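Local coordinates for protein ATP-dependent helicase FUN30 (PDB 5GN1) that remodels nucleosomes as an ATP-dependent SNF2-family DNA helicase and promotes end resection at double-strand breaks, this chain being the C-terminal part of its ATPase domain, at residues Ser260-Ala263 and Gly264-Ile268; Ser282-Pro285 and His286-Arg289; Ala291-Arg294 and Ala295-Val298. All coordinates share one frame; numbering follows the deposited sequence.

Contact 1. Residues Ser260-Ala263 and Gly264-Ile268; sequences STKA and GGFGI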
loop_
_atom_site.group_PDB
_atom_site.type_symbol
_atom_site.label_atom_id
_atom_site.label_comp_id
_atom_site.label_asym_id
_atom_site.label_seq_id
_atom_site.Cartn_x
_atom_site.Cartn_y
_atom_site.Cartn_z
ATOM N N SER A 260 -8.277 -6.308 1.681
ATOM C CA SER A 260 -7.876 -5.363 2.714
ATOM C C SER A 260 -7.776 -6.096 4.047
ATOM O O SER A 260 -8.523 -7.038 4.320
ATOM C CB SER A 260 -8.862 -4.198 2.825
ATOM O OG SER A 260 -10.187 -4.658 3.000
ATOM N N THR A 261 -6.818 -5.670 4.871
ATOM C CA THR A 261 -6.641 -6.283 6.183
ATOM C C THR A 261 -7.923 -6.212 7.005
ATOM O O THR A 261 -8.224 -7.142 7.759
ATOM C CB THR A 261 -5.471 -5.614 6.888
ATOM O OG1 THR A 261 -4.302 -5.821 6.093
ATOM C CG2 THR A 261 -5.239 -6.195 8.267
ATOM N N LYS A 262 -8.716 -5.154 6.821
ATOM C CA LYS A 262 -10.006 -5.035 7.497
ATOM C C LYS A 262 -10.981 -6.140 7.085
ATOM O O LYS A 262 -11.900 -6.453 7.850
ATOM C CB LYS A 262 -10.611 -3.642 7.237
ATOM C CG LYS A 262 -10.876 -3.291 5.759
ATOM C CD LYS A 262 -11.163 -1.781 5.526
ATOM C CE LYS A 262 -11.655 -1.443 4.083
ATOM N NZ LYS A 262 -10.671 -1.337 2.923
ATOM N N ALA A 263 -10.793 -6.767 5.913
ATOM C CA ALA A 263 -11.619 -7.935 5.604
ATOM C C ALA A 263 -11.385 -9.064 6.594
ATOM O O ALA A 263 -12.251 -9.935 6.742
ATOM C CB ALA A 263 -11.378 -8.429 4.169
ATOM N N GLY A 264 -10.244 -9.061 7.292
ATOM C CA GLY A 264 -10.062 -9.980 8.397
ATOM C C GLY A 264 -11.202 -9.938 9.392
ATOM O O GLY A 264 -11.458 -10.923 10.090
ATOM N N GLY A 265 -11.919 -8.814 9.456
ATOM C CA GLY A 265 -13.052 -8.662 10.347
ATOM C C GLY A 265 -14.418 -8.986 9.785
ATOM O O GLY A 265 -15.413 -8.840 10.503
ATOM N N PHE A 266 -14.519 -9.417 8.527
ATOM C CA PHE A 266 -15.811 -9.657 7.887
ATOM C C PHE A 266 -16.383 -11.042 8.178
ATOM O O PHE A 266 -17.445 -11.371 7.649
ATOM C CB PHE A 266 -15.717 -9.480 6.359
ATOM C CG PHE A 266 -15.304 -8.094 5.909
ATOM C CD1 PHE A 266 -15.213 -7.039 6.809
ATOM C CD2 PHE A 266 -15.026 -7.846 4.570
ATOM C CE1 PHE A 266 -14.832 -5.769 6.388
ATOM C CE2 PHE A 266 -14.646 -6.572 4.134
ATOM C CZ PHE A 266 -14.549 -5.534 5.047
ATOM N N GLY A 267 -15.701 -11.860 8.978
ATOM C CA GLY A 267 -16.154 -13.221 9.236
ATOM C C GLY A 267 -16.245 -14.109 8.008
ATOM O O GLY A 267 -17.117 -14.981 7.950
ATOM N N ILE A 268 -15.369 -13.912 7.021
ATOM C CA ILE A 268 -15.379 -14.739 5.818
ATOM C C ILE A 268 -14.446 -15.919 6.035
ATOM O O ILE A 268 -13.496 -15.861 6.827
ATOM C CB ILE A 268 -14.991 -13.941 4.553
ATOM C CG1 ILE A 268 -13.581 -13.363 4.683
ATOM C CG2 ILE A 268 -16.004 -12.835 4.284
ATOM C CD1 ILE A 268 -13.206 -12.417 3.556
#

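Contact 2. Residues Ser282-Pro285 and His286-Arg289; sequences SFNP and HDDR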
loop_
_atom_site.group_PDB
_atom_site.type_symbol
_atom_site.label_atom_id
_atom_site.label_comp_id
_atom_site.label_asym_id
_atom_site.label_seq_id
_atom_site.Cartn_x
_atom_site.Cartn_y
_atom_site.Cartn_z
ATOM N N SER A 282 -0.003 -4.182 10.314
ATOM C CA SER A 282 -0.777 -3.258 11.115
ATOM C C SER A 282 -0.049 -2.960 12.421
ATOM O O SER A 282 0.700 -3.794 12.944
ATOM C CB SER A 282 -2.160 -3.843 11.410
ATOM O OG SER A 282 -2.879 -3.019 12.308
ATOM N N PHE A 283 -0.271 -1.749 12.947
ATOM C CA PHE A 283 0.275 -1.422 14.261
ATOM C C PHE A 283 -0.445 -2.168 15.374
ATOM O O PHE A 283 0.097 -2.269 16.477
ATOM C CB PHE A 283 0.213 0.086 14.519
ATOM C CG PHE A 283 0.960 0.525 15.762
ATOM C CD1 PHE A 283 2.342 0.670 15.743
ATOM C CD2 PHE A 283 0.278 0.807 16.942
ATOM C CE1 PHE A 283 3.038 1.078 16.885
ATOM C CE2 PHE A 283 0.963 1.216 18.082
ATOM C CZ PHE A 283 2.344 1.351 18.050
ATOM N N ASN A 284 -1.643 -2.698 15.110
ATOM C CA ASN A 284 -2.329 -3.577 16.048
ATOM C C ASN A 284 -2.217 -5.017 15.555
ATOM O O ASN A 284 -2.855 -5.371 14.555
ATOM C CB ASN A 284 -3.795 -3.178 16.203
ATOM C CG ASN A 284 -4.534 -4.023 17.243
ATOM O OD1 ASN A 284 -3.942 -4.894 17.889
ATOM N ND2 ASN A 284 -5.831 -3.764 17.408
ATOM N N PRO A 285 -1.422 -5.866 16.206
ATOM C CA PRO A 285 -1.273 -7.254 15.731
ATOM C C PRO A 285 -2.571 -8.037 15.664
ATOM O O PRO A 285 -2.632 -9.023 14.921
ATOM C CB PRO A 285 -0.305 -7.869 16.754
ATOM C CG PRO A 285 0.520 -6.691 17.226
ATOM C CD PRO A 285 -0.413 -5.507 17.221
ATOM N N HIS A 286 -3.599 -7.649 16.419
ATOM C CA HIS A 286 -4.874 -8.357 16.362
ATOM C C HIS A 286 -5.466 -8.333 14.957
ATOM O O HIS A 286 -6.117 -9.298 14.533
ATOM C CB HIS A 286 -5.839 -7.734 17.370
ATOM C CG HIS A 286 -7.231 -8.275 17.298
ATOM N ND1 HIS A 286 -7.585 -9.495 17.836
ATOM C CD2 HIS A 286 -8.361 -7.758 16.759
ATOM C CE1 HIS A 286 -8.873 -9.706 17.627
ATOM N NE2 HIS A 286 -9.367 -8.669 16.975
ATOM N N ASP A 287 -5.246 -7.239 14.223
ATOM C CA ASP A 287 -5.759 -7.128 12.861
ATOM C C ASP A 287 -5.103 -8.139 11.929
ATOM O O ASP A 287 -5.784 -8.765 11.113
ATOM C CB ASP A 287 -5.534 -5.715 12.327
ATOM C CG ASP A 287 -6.300 -4.669 13.108
ATOM O OD1 ASP A 287 -7.300 -5.031 13.766
ATOM O OD2 ASP A 287 -5.902 -3.487 13.048
ATOM N N ASP A 288 -3.785 -8.311 12.032
ATOM C CA ASP A 288 -3.096 -9.251 11.153
ATOM C C ASP A 288 -3.343 -10.698 11.559
ATOM O O ASP A 288 -3.252 -11.596 10.712
ATOM C CB ASP A 288 -1.595 -8.971 11.132
ATOM C CG ASP A 288 -1.254 -7.653 10.454
ATOM O OD1 ASP A 288 -2.115 -7.123 9.718
ATOM O OD2 ASP A 288 -0.124 -7.144 10.668
ATOM N N ARG A 289 -3.709 -10.914 12.814
ATOM C CA ARG A 289 -4.060 -12.238 13.278
ATOM C C ARG A 289 -5.456 -12.549 12.732
ATOM O O ARG A 289 -5.687 -13.608 12.241
ATOM C CB ARG A 289 -3.984 -12.359 14.795
ATOM C CG ARG A 289 -2.563 -12.472 15.324
ATOM C CD ARG A 289 -2.408 -12.382 16.842
ATOM N NE ARG A 289 -1.065 -11.915 17.186
ATOM C CZ ARG A 289 -0.597 -11.735 18.415
ATOM N NH1 ARG A 289 -1.343 -11.990 19.465
ATOM N NH2 ARG A 289 0.623 -11.281 18.583
HETATM O O HOH W 1 0.943 -7.033 13.381
#

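Contact 3. Residues Ala291-Arg294 and Ala295-Val298; sequences AADR and AHRV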
loop_
_atom_site.group_PDB
_atom_site.type_symbol
_atom_site.label_atom_id
_atom_site.label_comp_id
_atom_site.label_asym_id
_atom_site.label_seq_id
_atom_site.Cartn_x
_atom_site.Cartn_y
_atom_site.Cartn_z
ATOM N N ALA A 291 -6.794 -11.327 10.032
ATOM C CA ALA A 291 -6.607 -11.593 8.612
ATOM C C ALA A 291 -6.107 -13.013 8.378
ATOM O O ALA A 291 -6.668 -13.754 7.565
ATOM C CB ALA A 291 -5.640 -10.564 8.019
ATOM N N ALA A 292 -5.062 -13.421 9.101
ATOM C CA ALA A 292 -4.529 -14.769 8.941
ATOM C C ALA A 292 -5.565 -15.838 9.274
ATOM O O ALA A 292 -5.581 -16.905 8.645
ATOM C CB ALA A 292 -3.277 -14.940 9.803
ATOM N N ASP A 293 -6.456 -15.567 10.224
ATOM C CA ASP A 293 -7.493 -16.526 10.584
ATOM C C ASP A 293 -8.620 -16.633 9.554
ATOM O O ASP A 293 -9.557 -17.402 9.781
ATOM C CB ASP A 293 -8.085 -16.180 11.954
ATOM C CG ASP A 293 -7.109 -16.435 13.100
ATOM O OD1 ASP A 293 -6.048 -17.071 12.881
ATOM O OD2 ASP A 293 -7.419 -16.012 14.235
ATOM N N ARG A 294 -8.585 -15.883 8.443
ATOM C CA ARG A 294 -9.490 -16.213 7.338
ATOM C C ARG A 294 -9.127 -17.568 6.743
ATOM O O ARG A 294 -10.003 -18.291 6.262
ATOM C CB ARG A 294 -9.459 -15.133 6.242
ATOM C CG ARG A 294 -9.863 -13.711 6.680
ATOM C CD ARG A 294 -11.130 -13.709 7.527
ATOM N NE ARG A 294 -10.817 -13.761 8.955
ATOM C CZ ARG A 294 -11.676 -14.131 9.895
ATOM N NH1 ARG A 294 -12.902 -14.521 9.551
ATOM N NH2 ARG A 294 -11.303 -14.131 11.171
ATOM N N ALA A 295 -7.849 -17.932 6.798
ATOM C CA ALA A 295 -7.329 -19.219 6.360
ATOM C C ALA A 295 -7.158 -20.202 7.510
ATOM O O ALA A 295 -7.483 -21.389 7.367
ATOM C CB ALA A 295 -5.977 -19.025 5.660
ATOM N N HIS A 296 -6.664 -19.724 8.655
ATOM C CA HIS A 296 -6.377 -20.576 9.811
ATOM C C HIS A 296 -7.614 -20.584 10.695
ATOM O O HIS A 296 -7.750 -19.783 11.621
ATOM C CB HIS A 296 -5.143 -20.092 10.563
ATOM C CG HIS A 296 -4.923 -20.799 11.868
ATOM N ND1 HIS A 296 -4.517 -22.116 11.940
ATOM C CD2 HIS A 296 -5.095 -20.385 13.146
ATOM C CE1 HIS A 296 -4.435 -22.477 13.209
ATOM N NE2 HIS A 296 -4.786 -21.447 13.960
ATOM N N ARG A 297 -8.534 -21.498 10.394
ATOM C CA ARG A 297 -9.803 -21.573 11.101
ATOM C C ARG A 297 -10.390 -22.959 10.880
ATOM O O ARG A 297 -9.883 -23.757 10.087
ATOM C CB ARG A 297 -10.772 -20.478 10.634
ATOM C CG ARG A 297 -11.146 -20.604 9.148
ATOM C CD ARG A 297 -11.999 -19.455 8.646
ATOM N NE ARG A 297 -13.237 -19.295 9.405
ATOM C CZ ARG A 297 -13.427 -18.363 10.337
ATOM N NH1 ARG A 297 -12.457 -17.504 10.635
ATOM N NH2 ARG A 297 -14.586 -18.298 10.980
ATOM N N VAL A 298 -11.481 -23.228 11.596
ATOM C CA VAL A 298 -12.135 -24.530 11.524
ATOM C C VAL A 298 -12.518 -24.830 10.084
ATOM O O VAL A 298 -13.090 -23.986 9.383
ATOM C CB VAL A 298 -13.352 -24.560 12.461
ATOM C CG1 VAL A 298 -14.064 -25.899 12.373
ATOM C CG2 VAL A 298 -12.917 -24.275 13.895
#

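Contact 1. Residues Ser260-Ala263 and Gly264-Ile268
Ala263 lies beneath the ring of Phe266: its CA stands 3.5 Å from the Phe266 ring centroid and only 9° off the ring normal, a CH-pi contact over the middle of the face. The methyl joins in at the rim, with Ala263 CB 3.7 Å from Phe266 CD2. On the side where Lys262 lies, Phe266 CE1 comes within 3.3 Å of Lys262 O. The ring is folded back over the preceding turn because CG lies beside its own backbone N, opposite the carbonyl carbon (chi1 -61°). Three successive i to i+3 bonds wind the chain, Gly264 N to Thr261 O, Gly265 N to Lys262 O and, the straightest at 171°, Phe266 N to Ala263 O. The sequence and its place after strand 256-260 identify motif V of the second RecA-like lobe of SNF2 ATPases. Gly264 belongs to the crowded interior, since a beta carbon there would fall 2.9 Å from Thr261 O, a clash. Leu232 packs against both Ala263 and Phe266, and Ile268 adds a slacker touch, its CD1 4.4 Å from Ala263 CB. The outer side is looser: Gly265 is exposed and could accommodate a beta carbon, and Lys262 approaches the ring with its CG, 4.4 Å from Phe266 CZ, before the extended chain carries the ammonium away. Arg241 makes a cation-pi contact with the ring.

Contact 2. Residues Ser282-Pro285 and His286-Arg289
The chain enters helix 285-292 through Asn284, whose carbonyl O accepts from Asp287 N, and the first full helical turn follows as Arg289 N bonds to Pro285 O. This helix start follows strand 275-278 in the second RecA-like lobe and leads towards motif VI. Asn284 is the N-cap. A first torsion of -177° turns its amide away from the Asn284 backbone N and lays it alongside the His286 side chain, the two pointing the same way, and Asn284 OD1 takes the His286 N-H at 3.1 Å from well above the carbonyl plane. Its other end is tied down too, ND2 donating to Lys326 O. Without the amide, as with an alanine here, His286 N would probably lose its capping acceptor and Lys326 O this donor.

Ahead of the cap, Ser282 is gripped by both aspartates. Its backbone N points almost straight at Asp288 OD2, 3.0 Å away at 170°, meeting the carboxylate on its syn side. A water donates to that same OD2 and also to Ser282 O. The hydroxyl, swung away from the serine's own backbone N (chi1 174°), accepts from Asn284 N in an ST turn while OG donates to Asp287 OD2 at 3.1 Å on the anti side. Across the turn the extended Arg289 side chain brings one face of its guanidinium over Pro285 CB, with Arg289 NH2 4.0 Å from it.

The bonds from Ser282 tie the loop to the helix start, and these donors, with the positive end of the helix, would probably favour the ionised carboxylates.

Contact 3. Residues Ala291-Arg294 and Ala295-Val298
Ala292 O takes two backbone N-H groups as helix 285-292 gives way to loop: His296 N at 3.0 Å, in the carbonyl plane and on a lone pair, and Ala295 N at 3.1 Å from above that plane. One residue on, Asp293 O is held by a side chain. Arg297 NH1 reaches it at 3.0 Å with an angle of 161°, the oxygen lying at the edge of the guanidinium and almost in its plane. Arg297 gets there because its CG sits between the backbone N and the carbonyl carbon (chi1 62°) and the chain bends again at chi3, laying CB, CG and CD along the same carbonyl oxygen. This NH1 also passes over a face of the Arg294 guanidinium, 3.2 Å from Arg294 NH1, the two planes turned 50° apart. Arg294, bent at chi2 and chi3, spends donors elsewhere, NE on Gln290 O and NH1 on Ile268 O. On the other flank Asp293 and His296 run side by side; OD1 meets the edge of the imidazole, 3.5 Å from His296 CD2, and Asp293 CA makes a CA-H...O contact to His296 O.

The sequence is that of motif VI of SNF2 ATPases, whose arginines in relatives face the ATP phosphates across the cleft between lobes. The acceptors of Arg297 NH1 and of Arg294 NE and NH1 are backbone carbonyls, bonds that neutralise neither charge and would probably leave it for the phosphates, if these arginines act as in relatives; no nucleotide is bound in this isolated lobe.

In the fold
All three contacts belong to the second RecA-like lobe and come in series along the chain. Contact 1 follows strand 256-260, contact 2 opens after strand 275-278 at the start of helix 285-292, and contact 3 lies where that helix ends, before strand 304-311. In the parallel sheet, strand 205-209 separates 256-260 from 275-278. The centres of contacts 1 and 2 are about 12 Å apart. Those of contacts 1 and 3 are about 10 Å apart, and those of contacts 2 and 3 about 13 Å. Thr261 CG2 packs 3.6 Å from Asp288 OD1. Arg294 of motif VI probably bonds directly to Ile268 O beside motif V, so the two motifs meet within one lobe.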